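Local structure of erythromycin dehydratase (Saccharopolyspora erythraea, 3EL6) at residues 51-56 / 117-122; 130-135 / 147-152. The protein probably dehydrates a beta-hydroxyacyl intermediate as the dehydratase domain of the modular polyketide synthase that builds the erythromycin macrolide core. All coordinates share one frame; numbering follows the deposited sequence.

Contact 1 (51-56 / 117-122)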
loop_
_atom_site.group_PDB
_atom_site.type_symbol
_atom_site.label_atom_id
_atom_site.label_comp_id
_atom_site.label_asym_id
_atom_site.label_seq_id
_atom_site.Cartn_x
_atom_site.Cartn_y
_atom_site.Cartn_z
ATOM N N GLY A 51 -7.280 3.073 3.805
ATOM C CA GLY A 51 -5.946 3.700 3.860
ATOM C C GLY A 51 -5.249 3.783 2.502
ATOM O O GLY A 51 -5.861 3.596 1.423
ATOM N N ALA A 52 -3.942 4.061 2.529
ATOM C CA ALA A 52 -3.240 4.281 1.321
ATOM C C ALA A 52 -1.751 4.286 1.570
ATOM O O ALA A 52 -1.327 4.542 2.695
ATOM C CB ALA A 52 -3.679 5.594 0.683
ATOM N N VAL A 53 -0.961 3.989 0.530
ATOM C CA VAL A 53 0.495 4.124 0.617
ATOM C C VAL A 53 0.992 5.102 -0.459
ATOM O O VAL A 53 0.563 5.037 -1.612
ATOM C CB VAL A 53 1.231 2.755 0.442
ATOM C CG1 VAL A 53 2.757 2.914 0.658
ATOM C CG2 VAL A 53 0.629 1.729 1.415
ATOM N N PHE A 54 1.877 5.996 -0.058
ATOM C CA PHE A 54 2.376 7.089 -0.946
ATOM C C PHE A 54 3.862 6.959 -1.084
ATOM O O PHE A 54 4.536 6.742 -0.054
ATOM C CB PHE A 54 2.051 8.478 -0.293
ATOM C CG PHE A 54 0.582 8.691 -0.053
ATOM C CD1 PHE A 54 -0.015 8.323 1.168
ATOM C CD2 PHE A 54 -0.225 9.269 -1.067
ATOM C CE1 PHE A 54 -1.406 8.499 1.385
ATOM C CE2 PHE A 54 -1.624 9.451 -0.845
ATOM C CZ PHE A 54 -2.203 9.074 0.385
ATOM N N THR A 55 4.398 7.090 -2.304
ATOM C CA THR A 55 5.866 7.100 -2.422
ATOM C C THR A 55 6.367 8.396 -3.094
ATOM O O THR A 55 5.637 9.020 -3.859
ATOM C CB THR A 55 6.402 5.792 -3.019
ATOM O OG1 THR A 55 5.671 4.688 -2.404
ATOM C CG2 THR A 55 7.963 5.603 -2.741
ATOM N N GLY A 56 7.546 8.831 -2.695
ATOM C CA GLY A 56 8.132 10.068 -3.255
ATOM C C GLY A 56 9.638 10.055 -3.088
ATOM O O GLY A 56 10.243 9.038 -2.684
ATOM N N ARG A 117 8.347 7.311 1.999
ATOM C CA ARG A 117 7.165 6.419 1.928
ATOM C C ARG A 117 6.254 6.758 3.098
ATOM O O ARG A 117 6.695 6.790 4.262
ATOM C CB ARG A 117 7.659 4.958 1.919
ATOM C CG ARG A 117 6.565 3.857 2.024
ATOM C CD ARG A 117 6.117 3.108 0.757
ATOM N NE ARG A 117 6.859 3.104 -0.490
ATOM C CZ ARG A 117 7.467 2.037 -0.976
ATOM N NH1 ARG A 117 7.489 0.889 -0.262
ATOM N NH2 ARG A 117 8.103 2.104 -2.135
ATOM N N MET A 118 4.982 7.085 2.819
ATOM C CA MET A 118 4.023 7.347 3.873
ATOM C C MET A 118 2.952 6.266 3.803
ATOM O O MET A 118 2.547 5.903 2.718
ATOM C CB MET A 118 3.339 8.718 3.694
ATOM C CG MET A 118 4.223 9.884 3.987
ATOM S SD MET A 118 3.141 11.294 3.863
ATOM C CE MET A 118 2.811 11.374 2.088
ATOM N N SER A 119 2.584 5.701 4.946
ATOM C CA SER A 119 1.528 4.681 5.011
ATOM C C SER A 119 0.439 5.192 5.909
ATOM O O SER A 119 0.728 5.583 7.036
ATOM C CB SER A 119 2.039 3.365 5.655
ATOM O OG SER A 119 3.293 3.004 5.088
ATOM N N VAL A 120 -0.798 5.153 5.414
ATOM C CA VAL A 120 -1.974 5.512 6.221
ATOM C C VAL A 120 -2.805 4.236 6.470
ATOM O O VAL A 120 -3.151 3.529 5.526
ATOM C CB VAL A 120 -2.803 6.546 5.499
ATOM C CG1 VAL A 120 -4.119 6.872 6.303
ATOM C CG2 VAL A 120 -1.940 7.856 5.336
ATOM N N GLY A 121 -3.097 3.938 7.713
ATOM C CA GLY A 121 -3.727 2.635 8.021
ATOM C C GLY A 121 -5.206 2.723 8.161
ATOM O O GLY A 121 -5.826 3.705 7.745
ATOM N N ALA A 122 -5.779 1.709 8.819
ATOM C CA ALA A 122 -7.235 1.555 8.961
ATOM C C ALA A 122 -7.749 2.544 10.000
ATOM O O ALA A 122 -7.013 2.931 10.899
ATOM C CB ALA A 122 -7.525 0.099 9.456
#
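F54 and M118 form a hydrogen-bonded pair between antiparallel strands: F54 N reaches M118 O at 2.9 Å, and M118 N returns the bond to F54 O. Their side chains share one face of the sheet with A52 and V120, and there the packing is dense. The M118 chain bends only at its last torsion (chi3 -70°), which swings CE back across to the root of the phenylalanine, 3.8 Å from F54 CB. Further out on the ring, V120 CG2 comes to the edge, 4.0 Å from F54 CE1. A89 of helix 79-93 touches both F54 and M118, and L85 adds to the cover over M118.

The other face carries V53, T55, S119 and R117, and the second subunit packs against it. R117 bends sharply at chi2 and is almost eclipsed at chi3 (16°); these bends bring CD and NE over V53 and T55 of the next strand. Its CD lies 3.4 Å from V53 CG1, and its NE makes a weak, bent hydrogen bond to T55 OG1 at 2.8 Å. T55 CG2 sits at the guanidinium edge, in its plane. The stronger grip on this arginine comes from D45 of the second subunit, whose carbonyl oxygen accepts from NH1, while V46 of that subunit packs on V53 and S119.

Toward G51 the contact thins. V120 N to A52 O is short at 2.8 Å and A52 N to V120 O longer at 3.1 Å; beyond them G51 brings little but its CA, 3.3 Å from V120 O. G121 and A122 then run out to solvent, with A122 CB turned away from 51-56. A curved antiparallel sheet with a helix against one face is the build of a hotdog fold, here one half of a double hotdog.

Contact 2 (130-135 / 147-152); sequences TIDVHA and WSQHAT
H134 and Q149 meet as a non-hydrogen-bonded antiparallel pair, and the histidine ring crosses its partner obliquely. H134 CB starts 3.5 Å from S148 O, with the six-membered ring of W147 nearby. CG leaves beside the backbone N (chi1 -71°), which carries the ring along Q149, and CD2 comes 3.5 Å from Q149 CA. NE2 rests 3.6 Å from Q149 CB, and CE1 ends near Q149 NE2. Q149 CG lies over one ring face, offset toward the rim, in a CH-pi contact, and the amide stands nearly upright to the ring, the planes 85° apart.

Just before this pair the register slips by one residue. V133 O takes two N-H groups, H150 N at 2.8 Å in the carbonyl plane and A151 N at 3.2 Å, which makes a classic beta bulge. H150, the extra residue, brings CD2 3.5 Å from A135 CB, while its ND1 is bonded to the carbonyl of R105. V133 and A151 pack against each other on the same face as A135.

Beyond the bulge, T152 OG1 donates to D132 OD1 at 2.7 Å. That hydroxyl would help balance the carboxylate's charge at the partly exposed D132-T152 end, whereas shape and CH-pi contact hold the H134 imidazole against Q149.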
loop_
_atom_site.group_PDB
_atom_site.type_symbol
_atom_site.label_atom_id
_atom_site.label_comp_id
_atom_site.label_asym_id
_atom_site.label_seq_id
_atom_site.Cartn_x
_atom_site.Cartn_y
_atom_site.Cartn_z
ATOM N N THR A 130 -3.788 6.212 11.702
ATOM C CA THR A 130 -2.366 6.402 11.913
ATOM C C THR A 130 -1.656 6.672 10.611
ATOM O O THR A 130 -1.947 6.058 9.564
ATOM C CB THR A 130 -1.752 5.174 12.645
ATOM O OG1 THR A 130 -2.347 5.070 13.946
ATOM C CG2 THR A 130 -0.230 5.350 12.755
ATOM N N ILE A 131 -0.681 7.572 10.647
ATOM C CA ILE A 131 0.160 7.745 9.485
ATOM C C ILE A 131 1.634 7.536 9.936
ATOM O O ILE A 131 2.066 8.015 10.983
ATOM C CB ILE A 131 -0.018 9.188 8.851
ATOM C CG1 ILE A 131 0.935 9.394 7.668
ATOM C CG2 ILE A 131 0.159 10.236 9.957
ATOM C CD1 ILE A 131 0.511 10.542 6.731
ATOM N N ASP A 132 2.371 6.782 9.152
ATOM C CA ASP A 132 3.797 6.547 9.421
ATOM C C ASP A 132 4.603 7.122 8.304
ATOM O O ASP A 132 4.214 7.055 7.123
ATOM C CB ASP A 132 4.084 5.039 9.546
ATOM C CG ASP A 132 3.489 4.445 10.807
ATOM O OD1 ASP A 132 3.655 5.022 11.923
ATOM O OD2 ASP A 132 2.793 3.410 10.691
ATOM N N VAL A 133 5.772 7.680 8.626
ATOM C CA VAL A 133 6.581 8.189 7.546
ATOM C C VAL A 133 7.966 7.568 7.597
ATOM O O VAL A 133 8.623 7.658 8.626
ATOM C CB VAL A 133 6.718 9.755 7.615
ATOM C CG1 VAL A 133 7.454 10.258 6.357
ATOM C CG2 VAL A 133 5.292 10.381 7.770
ATOM N N HIS A 134 8.394 6.993 6.489
ATOM C CA HIS A 134 9.706 6.332 6.390
ATOM C C HIS A 134 10.521 6.987 5.305
ATOM O O HIS A 134 9.992 7.544 4.320
ATOM C CB HIS A 134 9.577 4.809 6.099
ATOM C CG HIS A 134 9.058 3.997 7.265
ATOM N ND1 HIS A 134 7.728 3.977 7.621
ATOM C CD2 HIS A 134 9.685 3.156 8.129
ATOM C CE1 HIS A 134 7.565 3.206 8.684
ATOM N NE2 HIS A 134 8.741 2.700 9.014
ATOM N N ALA A 135 11.839 6.858 5.428
ATOM C CA ALA A 135 12.714 7.308 4.374
ATOM C C ALA A 135 13.857 6.323 4.164
ATOM O O ALA A 135 14.179 5.565 5.094
ATOM C CB ALA A 135 13.318 8.662 4.795
ATOM N N TRP A 147 14.617 1.225 4.483
ATOM C CA TRP A 147 13.707 2.123 5.195
ATOM C C TRP A 147 14.032 2.295 6.648
ATOM O O TRP A 147 14.370 1.320 7.323
ATOM C CB TRP A 147 12.272 1.604 5.070
ATOM C CG TRP A 147 11.800 1.467 3.624
ATOM C CD1 TRP A 147 11.494 0.315 2.929
ATOM C CD2 TRP A 147 11.494 2.552 2.761
ATOM N NE1 TRP A 147 11.023 0.637 1.655
ATOM C CE2 TRP A 147 11.054 2.009 1.526
ATOM C CE3 TRP A 147 11.568 3.948 2.918
ATOM C CZ2 TRP A 147 10.675 2.822 0.438
ATOM C CZ3 TRP A 147 11.239 4.740 1.845
ATOM C CH2 TRP A 147 10.771 4.193 0.632
ATOM N N SER A 148 13.930 3.534 7.133
ATOM C CA SER A 148 13.994 3.844 8.538
ATOM C C SER A 148 12.795 4.742 8.843
ATOM O O SER A 148 12.432 5.555 8.016
ATOM C CB SER A 148 15.248 4.672 8.855
ATOM O OG SER A 148 15.466 4.615 10.259
ATOM N N GLN A 149 12.246 4.633 10.039
ATOM C CA GLN A 149 11.071 5.439 10.401
ATOM C C GLN A 149 11.487 6.836 10.851
ATOM O O GLN A 149 12.384 6.947 11.693
ATOM C CB GLN A 149 10.282 4.802 11.527
ATOM C CG GLN A 149 9.010 5.591 11.796
ATOM C CD GLN A 149 8.116 4.914 12.745
ATOM O OE1 GLN A 149 7.777 5.461 13.794
ATOM N NE2 GLN A 149 7.679 3.726 12.381
ATOM N N HIS A 150 10.890 7.891 10.286
ATOM C CA HIS A 150 11.266 9.254 10.705
ATOM C C HIS A 150 10.150 10.006 11.431
ATOM O O HIS A 150 10.438 10.937 12.209
ATOM C CB HIS A 150 11.769 10.089 9.529
ATOM C CG HIS A 150 13.157 9.703 9.123
ATOM N ND1 HIS A 150 14.279 10.268 9.689
ATOM C CD2 HIS A 150 13.598 8.758 8.256
ATOM C CE1 HIS A 150 15.361 9.684 9.185
ATOM N NE2 HIS A 150 14.975 8.765 8.312
ATOM N N ALA A 151 8.894 9.606 11.198
ATOM C CA ALA A 151 7.779 10.291 11.889
ATOM C C ALA A 151 6.594 9.346 12.005
ATOM O O ALA A 151 6.454 8.441 11.194
ATOM C CB ALA A 151 7.362 11.516 11.125
ATOM N N THR A 152 5.699 9.659 12.933
ATOM C CA THR A 152 4.446 8.947 13.041
ATOM C C THR A 152 3.423 9.881 13.661
ATOM O O THR A 152 3.771 10.774 14.458
ATOM C CB THR A 152 4.581 7.675 13.922
ATOM O OG1 THR A 152 3.363 6.922 13.831
ATOM C CG2 THR A 152 4.817 8.053 15.370
#

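How the contacts relate
The centres of the two contacts lie about 10 Å apart, and contact 1 closes before contact 2 opens along the chain. They are joined by strands 114-123 and 129-137, consecutive in sequence and adjacent in the sheet; with contact 1 and contact 2 on their outer edges, the order is 52-58, 114-123, 129-137, 148-156. Probable backbone bonds, R117 O to H134 N and S119 O to D132 N, stitch the middle pair together, and W147 lays its ring on R117 CB. Helix 79-93 packs on one face across both contacts. Residues of both also touch the second subunit, so this part of the double hotdog contributes to the dimer interface.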